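Local coordinates for protein 2-pyrone-4,6-dicarboxylic acid hydrolase, putative (Pseudomonas putida, PDB 2FFI) that probably hydrolyses the lactone ring of 2-pyrone-4,6-dicarboxylate, as a TIM-barrel member of the amidohydrolase family, at residues A[166-171]-A[216-221]. Numbering follows the deposited sequence.
Sequences DHFGRP and RQALCA. With PO4 (phosphate ion), chain C.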
ATOM      1  N   ASP A 166       5.719   0.056  -1.060  1.00 15.33           N
ATOM      2  CA  ASP A 166       4.795   0.935  -1.785  1.00 15.71           C
ATOM      3  C   ASP A 166       5.316   1.574  -3.064  1.00 16.68           C
ATOM      4  O   ASP A 166       6.473   1.976  -3.148  1.00 18.71           O
ATOM      5  CB  ASP A 166       4.314   2.068  -0.879  1.00 15.81           C
ATOM      6  CG  ASP A 166       3.426   1.588   0.251  1.00 17.94           C
ATOM      7  OD1 ASP A 166       2.996   2.453   1.049  1.00 19.39           O
ATOM      8  OD2 ASP A 166       3.153   0.367   0.351  1.00 15.02           O
ATOM      9  N   HIS A 167       4.427   1.677  -4.049  1.00 16.40           N
ATOM     10  CA  HIS A 167       4.714   2.289  -5.338  1.00 13.55           C
ATOM     11  C   HIS A 167       6.045   1.935  -5.961  1.00 12.89           C
ATOM     12  O   HIS A 167       6.927   2.776  -6.050  1.00 14.36           O
ATOM     13  CB  HIS A 167       4.637   3.807  -5.226  1.00 12.11           C
ATOM     14  CG  HIS A 167       3.466   4.297  -4.439  1.00  8.94           C
ATOM     15  ND1 HIS A 167       2.223   3.718  -4.524  1.00  9.84           N
ATOM     16  CD2 HIS A 167       3.346   5.322  -3.562  1.00  8.64           C
ATOM     17  CE1 HIS A 167       1.383   4.362  -3.732  1.00  7.99           C
ATOM     18  NE2 HIS A 167       2.041   5.339  -3.138  1.00  6.61           N
ATOM     19  N   PHE A 168       6.196   0.696  -6.398  1.00 12.39           N
ATOM     20  CA  PHE A 168       7.434   0.284  -7.058  1.00 11.73           C
ATOM     21  C   PHE A 168       8.672   0.542  -6.209  1.00 12.12           C
ATOM     22  O   PHE A 168       9.805   0.342  -6.658  1.00 10.95           O
ATOM     23  CB  PHE A 168       7.583   1.041  -8.371  1.00  9.49           C
ATOM     24  CG  PHE A 168       6.517   0.728  -9.381  1.00 10.71           C
ATOM     25  CD1 PHE A 168       6.679  -0.325 -10.273  1.00  9.97           C
ATOM     26  CD2 PHE A 168       5.376   1.522  -9.483  1.00 11.29           C
ATOM     27  CE1 PHE A 168       5.735  -0.575 -11.249  1.00  9.80           C
ATOM     28  CE2 PHE A 168       4.422   1.273 -10.463  1.00 11.95           C
ATOM     29  CZ  PHE A 168       4.605   0.225 -11.352  1.00 10.50           C
ATOM     30  N   GLY A 169       8.466   0.973  -4.978  1.00 11.31           N
ATOM     31  CA  GLY A 169       9.606   1.258  -4.140  1.00 14.61           C
ATOM     32  C   GLY A 169       9.923   2.734  -4.233  1.00 16.86           C
ATOM     33  O   GLY A 169      10.946   3.192  -3.722  1.00 17.72           O
ATOM     34  N   ARG A 170       9.034   3.479  -4.887  1.00 18.66           N
ATOM     35  CA  ARG A 170       9.192   4.917  -5.046  1.00 19.99           C
ATOM     36  C   ARG A 170      10.561   5.245  -5.635  1.00 21.24           C
ATOM     37  O   ARG A 170      11.335   6.002  -5.059  1.00 22.30           O
ATOM     38  CB  ARG A 170       9.035   5.603  -3.694  1.00 20.17           C
ATOM     39  CG  ARG A 170       8.377   6.967  -3.733  1.00 22.96           C
ATOM     40  CD  ARG A 170       6.866   6.863  -3.875  1.00 23.03           C
ATOM     41  NE  ARG A 170       6.178   8.071  -3.425  1.00 22.74           N
ATOM     42  CZ  ARG A 170       6.357   9.279  -3.952  1.00 22.91           C
ATOM     43  NH1 ARG A 170       5.680  10.331  -3.479  1.00 22.82           N
ATOM     44  NH2 ARG A 170       7.213   9.431  -4.952  1.00 20.76           N
ATOM     45  N   PRO A 171      10.893   4.651  -6.783  1.00 22.27           N
ATOM     46  CA  PRO A 171      12.182   4.918  -7.415  1.00 23.83           C
ATOM     47  C   PRO A 171      12.025   6.175  -8.265  1.00 25.46           C
ATOM     48  O   PRO A 171      10.964   6.811  -8.250  1.00 24.94           O
ATOM     49  CB  PRO A 171      12.406   3.663  -8.260  1.00 23.51           C
ATOM     50  CG  PRO A 171      11.025   3.388  -8.759  1.00 22.73           C
ATOM     51  CD  PRO A 171      10.166   3.599  -7.513  1.00 23.10           C
ATOM     52  N   ARG A 216       6.682   0.275 -16.802  1.00 26.94           N
ATOM     53  CA  ARG A 216       6.651  -0.896 -17.674  1.00 28.95           C
ATOM     54  C   ARG A 216       7.881  -1.768 -17.484  1.00 27.68           C
ATOM     55  O   ARG A 216       7.785  -2.982 -17.342  1.00 27.11           O
ATOM     56  CB  ARG A 216       6.552  -0.444 -19.137  1.00 32.21           C
ATOM     57  CG  ARG A 216       6.553  -1.575 -20.148  1.00 36.08           C
ATOM     58  CD  ARG A 216       5.431  -2.554 -19.855  1.00 41.01           C
ATOM     59  NE  ARG A 216       5.245  -3.517 -20.937  1.00 44.44           N
ATOM     60  CZ  ARG A 216       4.864  -3.188 -22.166  1.00 45.86           C
ATOM     61  NH1 ARG A 216       4.717  -4.131 -23.086  1.00 46.94           N
ATOM     62  NH2 ARG A 216       4.623  -1.918 -22.473  1.00 46.03           N
ATOM     63  N   GLN A 217       9.042  -1.134 -17.494  1.00 27.75           N
ATOM     64  CA  GLN A 217      10.301  -1.839 -17.315  1.00 27.53           C
ATOM     65  C   GLN A 217      10.384  -2.407 -15.899  1.00 25.96           C
ATOM     66  O   GLN A 217      10.747  -3.565 -15.699  1.00 25.21           O
ATOM     67  CB  GLN A 217      11.462  -0.870 -17.554  1.00 29.71           C
ATOM     68  CG  GLN A 217      11.469  -0.235 -18.933  1.00 31.47           C
ATOM     69  CD  GLN A 217      11.817  -1.230 -20.026  1.00 33.22           C
ATOM     70  OE1 GLN A 217      11.751  -0.913 -21.217  1.00 31.58           O
ATOM     71  NE2 GLN A 217      12.202  -2.444 -19.624  1.00 34.59           N
ATOM     72  N   ALA A 218      10.035  -1.573 -14.924  1.00 24.89           N
ATOM     73  CA  ALA A 218      10.065  -1.941 -13.512  1.00 24.30           C
ATOM     74  C   ALA A 218       9.266  -3.204 -13.225  1.00 24.28           C
ATOM     75  O   ALA A 218       9.732  -4.087 -12.507  1.00 23.66           O
ATOM     76  CB  ALA A 218       9.546  -0.783 -12.655  1.00 23.76           C
ATOM     77  N   LEU A 219       8.065  -3.283 -13.793  1.00 24.41           N
ATOM     78  CA  LEU A 219       7.200  -4.438 -13.605  1.00 23.84           C
ATOM     79  C   LEU A 219       7.892  -5.693 -14.092  1.00 24.09           C
ATOM     80  O   LEU A 219       8.051  -6.653 -13.347  1.00 24.53           O
ATOM     81  CB  LEU A 219       5.890  -4.268 -14.375  1.00 24.02           C
ATOM     82  CG  LEU A 219       4.605  -4.601 -13.607  1.00 24.93           C
ATOM     83  CD1 LEU A 219       3.417  -4.459 -14.532  1.00 23.61           C
ATOM     84  CD2 LEU A 219       4.679  -5.998 -13.033  1.00 25.11           C
ATOM     85  N   CYS A 220       8.304  -5.696 -15.350  1.00 24.19           N
ATOM     86  CA  CYS A 220       8.966  -6.868 -15.885  1.00 25.92           C
ATOM     87  C   CYS A 220      10.164  -7.291 -15.052  1.00 26.12           C
ATOM     88  O   CYS A 220      10.362  -8.478 -14.843  1.00 27.62           O
ATOM     89  CB  CYS A 220       9.387  -6.637 -17.342  1.00 27.10           C
ATOM     90  SG  CYS A 220       7.967  -6.454 -18.499  1.00 32.17           S
ATOM     91  N   ALA A 221      10.957  -6.339 -14.569  1.00 26.13           N
ATOM     92  CA  ALA A 221      12.137  -6.689 -13.768  1.00 27.38           C
ATOM     93  C   ALA A 221      11.733  -7.163 -12.373  1.00 27.26           C
ATOM     94  O   ALA A 221      12.274  -8.132 -11.840  1.00 25.42           O
ATOM     95  CB  ALA A 221      13.087  -5.486 -13.662  1.00 25.96           C
TER
HETATM   96  P   PO4 C 301       0.051   7.488  -0.186  1.00 17.57           P
HETATM   97  O1  PO4 C 301      -0.272   6.815   1.097  1.00 16.14           O
HETATM   98  O2  PO4 C 301       1.144   8.471   0.023  1.00 18.75           O
HETATM   99  O3  PO4 C 301       0.489   6.478  -1.178  1.00 15.97           O
HETATM  100  O4  PO4 C 301      -1.156   8.193  -0.683  1.00 17.25           O
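In this TIM-barrel amidohydrolase fold, the loop leaving strand 163-165 turns F168 outward against helix 208-225 and H167 inward to a pocket that holds a phosphate ion, probably from the crystallisation liquor. CD1 of F168 lies 3.8 Å from CB of A218, the methyl approaching the ring obliquely. Alanine suits the inner side of the helix because its short side chain lets the bulky ring come close; the ring's edge also faces the backbone of L219, with CE1 of F168 4.4 Å from N of L219. A215 and L222 of the same helix and V198 of strand 194-199 add to the apolar surroundings of F168. On the pocket side, CG of H167 lies anti to its own carbonyl carbon (chi1 -44°), with CB of D166 over one face of the imidazole. ND1 of H167 is hydrogen-bonded to S199 OG and NE2 to the phosphate, so both ring nitrogens are engaged and the ring's rotation is fixed; R110 NH1 holds the same ion. Replacing H167 by alanine would remove the imidazole and is likely to leave S199 OG and phosphate O3 without their ring nitrogens. The imidazole meets the ion at its edge, NE2 of H167 donating to O3 of the phosphate at 2.7 Å with an N-H...O angle of 153°.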